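Side-chain contacts in PT26-6P (Thermococcus sp., PDB 2WB7), which is of unknown function but is encoded by a new family of mobile elements from Euryarchaea and combines three domains with novel folds: residues D395-N398 with L399-Y403; Y477-A480 with A481-E485; V106-S109 with S110-R113; E150-D153 with K154-T158. All blocks are in the same frame, centred on the assembly; numbering follows the deposited sequence.

Contact 1: D395-N398 with L399-Y403; sequences DVKN and LIDLY
Val396 and Ile400 sit one turn apart on the α-helix 393-404 of the helical domain and form the buried side of this i to i+4 contact; Lys397 and Asp401 form its looser outer side. On the packed side, Val396 CG1 stands anti to the backbone N (chi1 169°), which turns this methyl along the helix toward the next turn, where it lies 4.2 Å from Ile400 CD1. The Ile400 chain comes back the other way, because its CG1 lies beside its own backbone N. Thr4 and Ile5 of the N-terminal loop press on this side, and Tyr471 and Leu475 of helix 471-499 meet Ile400. Backbone bonds run through the whole turn; the one from Leu402 N to Asn398 O is 2.8 Å long and nearly straight at 168°. The outer side is less closely held. Asn398 turns from the next turn and bonds through OD1 to Gln394 NE2. Exposed Lys397 bends at its third and fourth torsions and passes obliquely across Asp401, making only a long salt bridge, NZ to OD2 at 3.9 Å. Of the lysine side chain it is the last methylene that comes closest, Lys397 CE lying 3.4 Å from Asp401 OD2.

Contact 2: Y477-A480 with A481-E485; sequences YLNA and AKKHE
Two successive turns in the first half of helix 471-499 set Asn479 against Lys483 and Ala480 against His484, each pair in i to i+4 spacing. Lys483 CG lies beside its own backbone N, and a further bend at the second torsion (chi2 -61°) carries the chain across the Asn479 amide, leaving Lys483 NZ 3.6 Å from Asn479 CG. The backbone beneath is regular: Lys483 N bonds to Asn479 O over 3.1 Å at an almost straight 173°, and His484 N reaches Ala480 O at 2.9 Å. The His484 ring lies beside the same carbonyl, with CD2 3.3 Å from Ala480 O.

In the helical domain this buried stretch of helix faces neighbours on several sides. The ammonium of Lys483 forms salt bridges with Asp9 and Asp7 of the N-terminal segment, while the extended Lys482 reaches Asp7 and Asp393, so lysines and aspartates alternate in one charge cluster. A methionine in place of Lys483 would probably leave Asp9 without its cation, and Asp7 with Lys482 alone of the two lysines. His484 is gripped at both nitrogens, ND1 by Glu454 of helix 442-465 and NE2 by Glu524, a setting likely to favour a protonated imidazole. Ala480, with no more than a methyl, packs on Asp461 of the same helix 442-465.

Contact 3: V106-S109 with S110-R113; sequences VWNS and STFR
This is a local turn contact, made where strand 104-108 of the first immunoglobulin-like domain ends and the chain enters a loop. Asn108 and Thr111 hold it together. Asn108 O accepts twice from Thr111: OG1 approaches at 3.0 Å in the carbonyl plane, on a lone pair, and the backbone N at 2.7 Å from a direction tilted 25° out of that plane. Thr111 OG1 lies beside its own backbone N (chi1 -55°), which lets hydroxyl and amide reach the same oxygen. One residue on, Phe112 N bonds to Ser109 O at 2.8 Å, coming from above the carbonyl plane. The Asn108 side chain folds forward over the turn, and its OD1 takes a weak bond from Ser110 N at 3.3 Å.

On the inner side Trp107 and Phe112 meet: the phenyl ring of Phe112 swings back and sets CE1 4.0 Å from Trp107 CB, while Thr111 CG2 lies 3.8 Å from Trp107 CD1. Val90 of strand 85-96 touches both aromatics, and Leu124 and Thr126 of strand 120-129 touch the indole. Two successive i to i+3 bonds, opened by a weak Asx turn at Asn108, make this a short 3-10 turn at the end of a β-strand.

Contact 4: E150-D153 with K154-T158; sequences ELYD and KIWNT
Tyr152 and Trp156 form a T-shaped, edge-to-face pair one turn apart on helix 149-157, within the first immunoglobulin-like domain. The indole supplies the edge and the phenol the face; the Tyr152 ring and the five-membered ring of Trp156 have centroids 4.8 Å apart and planes at 72°.

The tryptophan side chain runs outward from a CB that is 4.0 Å from Asp153 O; the first torsion places CG beside the backbone N (chi1 -45°), so that the ring leans back along the helix. Beyond it CD1 passes close to the backbone oxygen of Tyr152, and NE1 then arrives over one face of the phenol, nearest to Tyr152 CZ at 3.4 Å and somewhat toward the rim. One face of the indole is covered by the neighbouring Ile155, whose CG2 lies 3.7 Å above the ring centre. Lys258 of strand 253-261 adds a cation-pi contact to the indole.

The phenol is fixed at its far end by a hydrogen bond from its hydroxyl group to Glu378. An alanine here would remove both the ring face and that hydroxyl, and would probably leave Trp156 freer to turn and Glu378 without this partner.

Alongside, Leu151 CG packs 4.3 Å from Ile155 CD1, next to helix 135-144. The helix finishes just past this pair, and Lys154 O collects its last bonds, from Asn157 N, Thr158 N and Thr158 OG1; the hydroxyl sits 2.8 Å from Lys154 O, above the carbonyl plane.

From the N terminus the order is contact 3, contact 4, contact 1, contact 2. Each closes no more than a turn of its own, and none nests in or crosses another. Contact 3 ends a strand of the first immunoglobulin-like domain. The centres of contact 3 and contact 4 are about 42 Å apart. Contact 4 lies on a helix that packs on strands 253-261 and 370-379, joining this domain to the second immunoglobulin-like one. The chain then enters the helical domain, where contacts 1 and 2 do touch: Leu399 CD2 meets Leu478 CD2 at 3.9 Å, joining helix 393-404 to helix 471-499. The N-terminal residues Thr4 and Ile5 reach both. Contact 3 is about 82 Å from contact 1, centre to centre.

Contact 1: D395-N398 with L399-Y403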
loop_
_atom_site.group_PDB
_atom_site.type_symbol
_atom_site.label_atom_id
_atom_site.label_comp_id
_atom_site.label_asym_id
_atom_site.label_seq_id
_atom_site.Cartn_x
_atom_site.Cartn_y
_atom_site.Cartn_z
ATOM N N ASP A 395 -38.222 14.977 -2.854
ATOM C CA ASP A 395 -38.561 16.244 -3.500
ATOM C C ASP A 395 -38.273 16.179 -4.986
ATOM O O ASP A 395 -39.026 16.724 -5.802
ATOM C CB ASP A 395 -37.771 17.390 -2.883
ATOM C CG ASP A 395 -37.991 17.513 -1.378
ATOM O OD1 ASP A 395 -38.495 16.562 -0.748
ATOM O OD2 ASP A 395 -37.652 18.568 -0.808
ATOM N N VAL A 396 -37.190 15.504 -5.347
ATOM C CA VAL A 396 -36.916 15.290 -6.757
ATOM C C VAL A 396 -38.001 14.440 -7.402
ATOM O O VAL A 396 -38.387 14.668 -8.551
ATOM C CB VAL A 396 -35.554 14.635 -6.994
ATOM C CG1 VAL A 396 -35.443 14.181 -8.442
ATOM C CG2 VAL A 396 -34.440 15.616 -6.662
ATOM N N LYS A 397 -38.491 13.460 -6.651
ATOM C CA LYS A 397 -39.550 12.606 -7.142
ATOM C C LYS A 397 -40.848 13.390 -7.284
ATOM O O LYS A 397 -41.521 13.259 -8.310
ATOM C CB LYS A 397 -39.754 11.392 -6.247
ATOM C CG LYS A 397 -40.697 10.369 -6.877
ATOM C CD LYS A 397 -41.388 9.501 -5.837
ATOM C CE LYS A 397 -42.804 9.134 -6.292
ATOM N NZ LYS A 397 -43.726 8.987 -5.117
ATOM N N ASN A 398 -41.204 14.201 -6.277
ATOM C CA ASN A 398 -42.383 15.065 -6.387
ATOM C C ASN A 398 -42.301 15.918 -7.643
ATOM O O ASN A 398 -43.260 16.020 -8.412
ATOM C CB ASN A 398 -42.529 16.015 -5.197
ATOM C CG ASN A 398 -42.489 15.310 -3.854
ATOM O OD1 ASN A 398 -43.062 14.231 -3.656
ATOM N ND2 ASN A 398 -41.822 15.948 -2.902
ATOM N N LEU A 399 -41.144 16.549 -7.827
ATOM C CA LEU A 399 -40.928 17.471 -8.924
ATOM C C LEU A 399 -41.212 16.772 -10.250
ATOM O O LEU A 399 -41.955 17.282 -11.084
ATOM C CB LEU A 399 -39.494 17.986 -8.871
ATOM C CG LEU A 399 -39.156 19.411 -9.320
ATOM C CD1 LEU A 399 -40.226 20.404 -8.933
ATOM C CD2 LEU A 399 -37.810 19.817 -8.728
ATOM N N ILE A 400 -40.649 15.583 -10.432
ATOM C CA ILE A 400 -40.891 14.833 -11.655
ATOM C C ILE A 400 -42.370 14.534 -11.831
ATOM O O ILE A 400 -42.886 14.557 -12.943
ATOM C CB ILE A 400 -40.111 13.507 -11.689
ATOM C CG1 ILE A 400 -38.601 13.779 -11.693
ATOM C CG2 ILE A 400 -40.530 12.672 -12.912
ATOM C CD1 ILE A 400 -37.724 12.536 -11.524
ATOM N N ASP A 401 -43.051 14.255 -10.730
ATOM C CA ASP A 401 -44.464 13.938 -10.794
ATOM C C ASP A 401 -45.240 15.159 -11.227
ATOM O O ASP A 401 -46.132 15.080 -12.062
ATOM C CB ASP A 401 -44.950 13.405 -9.454
ATOM C CG ASP A 401 -44.449 11.990 -9.195
ATOM O OD1 ASP A 401 -44.131 11.294 -10.190
ATOM O OD2 ASP A 401 -44.353 11.568 -8.015
ATOM N N LEU A 402 -44.876 16.299 -10.670
ATOM C CA LEU A 402 -45.422 17.548 -11.134
ATOM C C LEU A 402 -45.240 17.666 -12.648
ATOM O O LEU A 402 -46.174 18.000 -13.365
ATOM C CB LEU A 402 -44.755 18.714 -10.418
ATOM C CG LEU A 402 -44.976 18.729 -8.910
ATOM C CD1 LEU A 402 -44.292 19.930 -8.278
ATOM C CD2 LEU A 402 -46.458 18.768 -8.651
ATOM N N TYR A 403 -44.045 17.385 -13.146
ATOM C CA TYR A 403 -43.829 17.523 -14.578
ATOM C C TYR A 403 -44.902 16.747 -15.339
ATOM O O TYR A 403 -45.535 17.286 -16.243
ATOM C CB TYR A 403 -42.426 17.074 -14.999
ATOM C CG TYR A 403 -42.171 17.200 -16.494
ATOM C CD1 TYR A 403 -41.648 18.378 -17.034
ATOM C CD2 TYR A 403 -42.454 16.147 -17.368
ATOM C CE1 TYR A 403 -41.407 18.508 -18.397
ATOM C CE2 TYR A 403 -42.221 16.270 -18.738
ATOM C CZ TYR A 403 -41.701 17.455 -19.243
ATOM O OH TYR A 403 -41.457 17.583 -20.596
#

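Contact 2: Y477-A480 with A481-E485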
loop_
_atom_site.group_PDB
_atom_site.type_symbol
_atom_site.label_atom_id
_atom_site.label_comp_id
_atom_site.label_asym_id
_atom_site.label_seq_id
_atom_site.Cartn_x
_atom_site.Cartn_y
_atom_site.Cartn_z
ATOM N N TYR A 477 -31.436 18.165 -16.474
ATOM C CA TYR A 477 -31.098 19.352 -15.717
ATOM C C TYR A 477 -31.251 19.150 -14.206
ATOM O O TYR A 477 -30.456 19.685 -13.418
ATOM C CB TYR A 477 -31.941 20.540 -16.171
ATOM C CG TYR A 477 -31.332 21.342 -17.303
ATOM C CD1 TYR A 477 -30.150 22.053 -17.113
ATOM C CD2 TYR A 477 -31.950 21.415 -18.552
ATOM C CE1 TYR A 477 -29.589 22.803 -18.129
ATOM C CE2 TYR A 477 -31.403 22.168 -19.573
ATOM C CZ TYR A 477 -30.224 22.865 -19.353
ATOM O OH TYR A 477 -29.659 23.612 -20.362
ATOM N N LEU A 478 -32.271 18.396 -13.797
ATOM C CA LEU A 478 -32.415 18.071 -12.382
ATOM C C LEU A 478 -31.208 17.257 -11.932
ATOM O O LEU A 478 -30.622 17.504 -10.881
ATOM C CB LEU A 478 -33.694 17.288 -12.125
ATOM C CG LEU A 478 -34.987 18.092 -12.195
ATOM C CD1 LEU A 478 -36.157 17.160 -11.914
ATOM C CD2 LEU A 478 -34.929 19.271 -11.225
ATOM N N ASN A 479 -30.812 16.297 -12.754
ATOM C CA ASN A 479 -29.674 15.481 -12.424
ATOM C C ASN A 479 -28.348 16.257 -12.387
ATOM O O ASN A 479 -27.546 16.073 -11.462
ATOM C CB ASN A 479 -29.590 14.278 -13.344
ATOM C CG ASN A 479 -28.695 13.218 -12.787
ATOM O OD1 ASN A 479 -27.683 12.857 -13.392
ATOM N ND2 ASN A 479 -29.023 12.742 -11.593
ATOM N N ALA A 480 -28.119 17.120 -13.377
ATOM C CA ALA A 480 -26.952 17.997 -13.343
ATOM C C ALA A 480 -27.003 18.801 -12.064
ATOM O O ALA A 480 -26.017 18.905 -11.346
ATOM C CB ALA A 480 -26.902 18.927 -14.563
ATOM N N ALA A 481 -28.158 19.366 -11.774
ATOM C CA ALA A 481 -28.300 20.176 -10.583
ATOM C C ALA A 481 -27.999 19.383 -9.294
ATOM O O ALA A 481 -27.383 19.895 -8.358
ATOM C CB ALA A 481 -29.692 20.796 -10.537
ATOM N N LYS A 482 -28.419 18.127 -9.259
ATOM C CA LYS A 482 -28.179 17.291 -8.091
ATOM C C LYS A 482 -26.684 17.023 -7.832
ATOM O O LYS A 482 -26.183 17.191 -6.700
ATOM C CB LYS A 482 -28.903 15.972 -8.265
ATOM C CG LYS A 482 -29.227 15.290 -6.968
ATOM C CD LYS A 482 -29.878 13.968 -7.246
ATOM C CE LYS A 482 -30.204 13.222 -5.978
ATOM N NZ LYS A 482 -30.512 11.809 -6.369
ATOM N N LYS A 483 -25.980 16.606 -8.886
ATOM C CA LYS A 483 -24.554 16.318 -8.791
ATOM C C LYS A 483 -23.741 17.572 -8.527
ATOM O O LYS A 483 -22.724 17.512 -7.830
ATOM C CB LYS A 483 -24.040 15.664 -10.062
ATOM C CG LYS A 483 -24.969 14.655 -10.661
ATOM C CD LYS A 483 -25.260 13.485 -9.768
ATOM C CE LYS A 483 -25.549 12.259 -10.642
ATOM N NZ LYS A 483 -26.788 11.538 -10.248
ATOM N N HIS A 484 -24.159 18.698 -9.104
ATOM C CA HIS A 484 -23.511 19.969 -8.787
ATOM C C HIS A 484 -23.635 20.258 -7.296
ATOM O O HIS A 484 -22.668 20.685 -6.676
ATOM C CB HIS A 484 -24.059 21.153 -9.611
ATOM C CG HIS A 484 -23.480 21.262 -10.991
ATOM N ND1 HIS A 484 -22.124 21.193 -11.242
ATOM C CD2 HIS A 484 -24.072 21.446 -12.195
ATOM C CE1 HIS A 484 -21.909 21.319 -12.540
ATOM N NE2 HIS A 484 -23.076 21.461 -13.141
ATOM N N GLU A 485 -24.807 20.025 -6.706
ATOM C CA GLU A 485 -24.935 20.257 -5.268
ATOM C C GLU A 485 -24.027 19.324 -4.465
ATOM O O GLU A 485 -23.470 19.719 -3.435
ATOM C CB GLU A 485 -26.372 20.129 -4.760
ATOM C CG GLU A 485 -26.496 20.737 -3.372
ATOM C CD GLU A 485 -27.620 20.153 -2.497
ATOM O OE1 GLU A 485 -28.459 19.390 -3.018
ATOM O OE2 GLU A 485 -27.645 20.483 -1.276
#

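Contact 3: V106-S109 with S110-R113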
loop_
_atom_site.group_PDB
_atom_site.type_symbol
_atom_site.label_atom_id
_atom_site.label_comp_id
_atom_site.label_asym_id
_atom_site.label_seq_id
_atom_site.Cartn_x
_atom_site.Cartn_y
_atom_site.Cartn_z
ATOM N N VAL A 106 25.378 -16.479 8.403
ATOM C CA VAL A 106 26.593 -17.264 8.256
ATOM C C VAL A 106 26.324 -18.737 7.960
ATOM O O VAL A 106 25.586 -19.407 8.688
ATOM C CB VAL A 106 27.493 -17.137 9.500
ATOM C CG1 VAL A 106 28.422 -18.336 9.607
ATOM C CG2 VAL A 106 28.281 -15.824 9.446
ATOM N N TRP A 107 26.925 -19.223 6.874
ATOM C CA TRP A 107 26.964 -20.651 6.569
ATOM C C TRP A 107 28.333 -21.177 7.006
ATOM O O TRP A 107 29.377 -20.724 6.503
ATOM C CB TRP A 107 26.774 -20.888 5.070
ATOM C CG TRP A 107 25.424 -20.487 4.507
ATOM C CD1 TRP A 107 24.315 -21.281 4.391
ATOM C CD2 TRP A 107 25.058 -19.210 3.951
ATOM N NE1 TRP A 107 23.284 -20.574 3.819
ATOM C CE2 TRP A 107 23.712 -19.303 3.542
ATOM C CE3 TRP A 107 25.732 -17.996 3.777
ATOM C CZ2 TRP A 107 23.032 -18.235 2.965
ATOM C CZ3 TRP A 107 25.054 -16.937 3.209
ATOM C CH2 TRP A 107 23.720 -17.064 2.805
ATOM N N ASN A 108 28.348 -22.106 7.959
ATOM C CA ASN A 108 29.615 -22.670 8.387
ATOM C C ASN A 108 29.936 -23.942 7.618
ATOM O O ASN A 108 29.087 -24.465 6.888
ATOM C CB ASN A 108 29.664 -22.891 9.896
ATOM C CG ASN A 108 28.653 -23.915 10.374
ATOM O OD1 ASN A 108 28.158 -24.743 9.606
ATOM N ND2 ASN A 108 28.350 -23.869 11.668
ATOM N N SER A 109 31.172 -24.410 7.769
ATOM C CA SER A 109 31.695 -25.495 6.948
ATOM C C SER A 109 30.723 -26.676 6.847
ATOM O O SER A 109 30.639 -27.320 5.800
ATOM C CB SER A 109 33.051 -25.943 7.479
ATOM O OG SER A 109 32.892 -26.501 8.768
ATOM N N SER A 110 29.975 -26.938 7.918
ATOM C CA SER A 110 28.968 -28.006 7.916
ATOM C C SER A 110 28.082 -27.959 6.684
ATOM O O SER A 110 27.597 -28.981 6.209
ATOM C CB SER A 110 28.066 -27.901 9.148
ATOM O OG SER A 110 28.714 -28.373 10.320
ATOM N N THR A 111 27.841 -26.754 6.191
ATOM C CA THR A 111 26.905 -26.555 5.093
ATOM C C THR A 111 27.464 -27.145 3.817
ATOM O O THR A 111 26.727 -27.535 2.918
ATOM C CB THR A 111 26.668 -25.053 4.842
ATOM O OG1 THR A 111 26.243 -24.420 6.059
ATOM C CG2 THR A 111 25.616 -24.844 3.750
ATOM N N PHE A 112 28.783 -27.194 3.739
ATOM C CA PHE A 112 29.426 -27.531 2.485
ATOM C C PHE A 112 30.028 -28.924 2.452
ATOM O O PHE A 112 30.272 -29.542 3.486
ATOM C CB PHE A 112 30.455 -26.471 2.127
ATOM C CG PHE A 112 29.881 -25.100 2.062
ATOM C CD1 PHE A 112 30.151 -24.175 3.055
ATOM C CD2 PHE A 112 29.038 -24.744 1.025
ATOM C CE1 PHE A 112 29.603 -22.907 3.005
ATOM C CE2 PHE A 112 28.492 -23.481 0.961
ATOM C CZ PHE A 112 28.771 -22.558 1.954
ATOM N N ARG A 113 30.256 -29.395 1.231
ATOM C CA ARG A 113 30.760 -30.730 0.938
ATOM C C ARG A 113 32.122 -30.991 1.561
ATOM O O ARG A 113 33.080 -30.256 1.308
ATOM C CB ARG A 113 30.845 -30.879 -0.573
ATOM C CG ARG A 113 31.187 -32.240 -1.068
ATOM C CD ARG A 113 30.556 -32.411 -2.441
ATOM N NE ARG A 113 29.101 -32.540 -2.330
ATOM C CZ ARG A 113 28.242 -32.357 -3.331
ATOM N NH1 ARG A 113 28.675 -32.010 -4.534
ATOM N NH2 ARG A 113 26.941 -32.508 -3.118
#

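Contact 4: E150-D153 with K154-T158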
loop_
_atom_site.group_PDB
_atom_site.type_symbol
_atom_site.label_atom_id
_atom_site.label_comp_id
_atom_site.label_asym_id
_atom_site.label_seq_id
_atom_site.Cartn_x
_atom_site.Cartn_y
_atom_site.Cartn_z
ATOM N N GLU A 150 2.053 12.898 15.257
ATOM C CA GLU A 150 3.494 12.923 15.014
ATOM C C GLU A 150 3.932 11.648 14.315
ATOM O O GLU A 150 4.484 11.684 13.216
ATOM C CB GLU A 150 4.262 13.061 16.333
ATOM C CG GLU A 150 4.199 14.461 16.985
ATOM C CD GLU A 150 2.759 14.954 17.270
ATOM O OE1 GLU A 150 2.344 15.976 16.650
ATOM O OE2 GLU A 150 2.052 14.328 18.109
ATOM N N LEU A 151 3.703 10.519 14.980
ATOM C CA LEU A 151 3.985 9.206 14.416
ATOM C C LEU A 151 3.293 9.070 13.068
ATOM O O LEU A 151 3.858 8.573 12.091
ATOM C CB LEU A 151 3.468 8.118 15.359
ATOM C CG LEU A 151 3.540 6.699 14.798
ATOM C CD1 LEU A 151 4.985 6.380 14.486
ATOM C CD2 LEU A 151 2.970 5.687 15.769
ATOM N N TYR A 152 2.053 9.524 13.037
ATOM C CA TYR A 152 1.195 9.320 11.894
ATOM C C TYR A 152 1.802 9.941 10.650
ATOM O O TYR A 152 1.868 9.302 9.606
ATOM C CB TYR A 152 -0.175 9.923 12.160
ATOM C CG TYR A 152 -1.030 9.909 10.939
ATOM C CD1 TYR A 152 -1.892 8.843 10.688
ATOM C CD2 TYR A 152 -0.953 10.941 10.003
ATOM C CE1 TYR A 152 -2.668 8.815 9.544
ATOM C CE2 TYR A 152 -1.721 10.920 8.857
ATOM C CZ TYR A 152 -2.569 9.858 8.635
ATOM O OH TYR A 152 -3.323 9.847 7.496
ATOM N N ASP A 153 2.237 11.194 10.763
ATOM C CA ASP A 153 2.874 11.890 9.656
ATOM C C ASP A 153 4.156 11.170 9.323
ATOM O O ASP A 153 4.523 11.006 8.166
ATOM C CB ASP A 153 3.248 13.319 10.054
ATOM C CG ASP A 153 2.043 14.178 10.402
ATOM O OD1 ASP A 153 0.959 13.953 9.807
ATOM O OD2 ASP A 153 2.193 15.097 11.249
ATOM N N LYS A 154 4.846 10.746 10.370
ATOM C CA LYS A 154 6.146 10.133 10.217
ATOM C C LYS A 154 6.043 8.908 9.333
ATOM O O LYS A 154 6.920 8.638 8.510
ATOM C CB LYS A 154 6.695 9.756 11.582
ATOM C CG LYS A 154 8.168 9.539 11.577
ATOM C CD LYS A 154 8.673 9.235 12.970
ATOM C CE LYS A 154 10.179 9.007 12.946
ATOM N NZ LYS A 154 10.636 8.577 14.299
ATOM N N ILE A 155 4.956 8.167 9.490
ATOM C CA ILE A 155 4.749 6.964 8.683
ATOM C C ILE A 155 4.860 7.260 7.193
ATOM O O ILE A 155 5.536 6.542 6.465
ATOM C CB ILE A 155 3.396 6.315 8.982
ATOM C CG1 ILE A 155 3.413 5.737 10.399
ATOM C CG2 ILE A 155 3.101 5.252 7.965
ATOM C CD1 ILE A 155 2.077 5.364 10.931
ATOM N N TRP A 156 4.204 8.327 6.745
ATOM C CA TRP A 156 4.132 8.628 5.318
ATOM C C TRP A 156 5.300 9.455 4.821
ATOM O O TRP A 156 5.424 9.667 3.617
ATOM C CB TRP A 156 2.815 9.334 4.983
ATOM C CG TRP A 156 1.674 8.677 5.648
ATOM C CD1 TRP A 156 0.892 9.182 6.648
ATOM C CD2 TRP A 156 1.207 7.348 5.405
ATOM N NE1 TRP A 156 -0.041 8.249 7.033
ATOM C CE2 TRP A 156 0.131 7.116 6.282
ATOM C CE3 TRP A 156 1.594 6.332 4.528
ATOM C CZ2 TRP A 156 -0.559 5.915 6.304
ATOM C CZ3 TRP A 156 0.912 5.140 4.557
ATOM C CH2 TRP A 156 -0.153 4.939 5.440
ATOM N N ASN A 157 6.152 9.926 5.728
ATOM C CA ASN A 157 7.230 10.826 5.319
ATOM C C ASN A 157 8.646 10.252 5.459
ATOM O O ASN A 157 9.603 10.820 4.952
ATOM C CB ASN A 157 7.105 12.173 6.020
ATOM C CG ASN A 157 5.781 12.859 5.708
ATOM O OD1 ASN A 157 5.071 13.319 6.616
ATOM N ND2 ASN A 157 5.415 12.894 4.420
ATOM N N THR A 158 8.769 9.123 6.140
ATOM C CA THR A 158 10.062 8.507 6.300
ATOM C C THR A 158 10.473 7.835 5.002
ATOM O O THR A 158 9.663 7.201 4.333
ATOM C CB THR A 158 10.046 7.485 7.408
ATOM O OG1 THR A 158 9.647 8.121 8.626
ATOM C CG2 THR A 158 11.415 6.907 7.571
#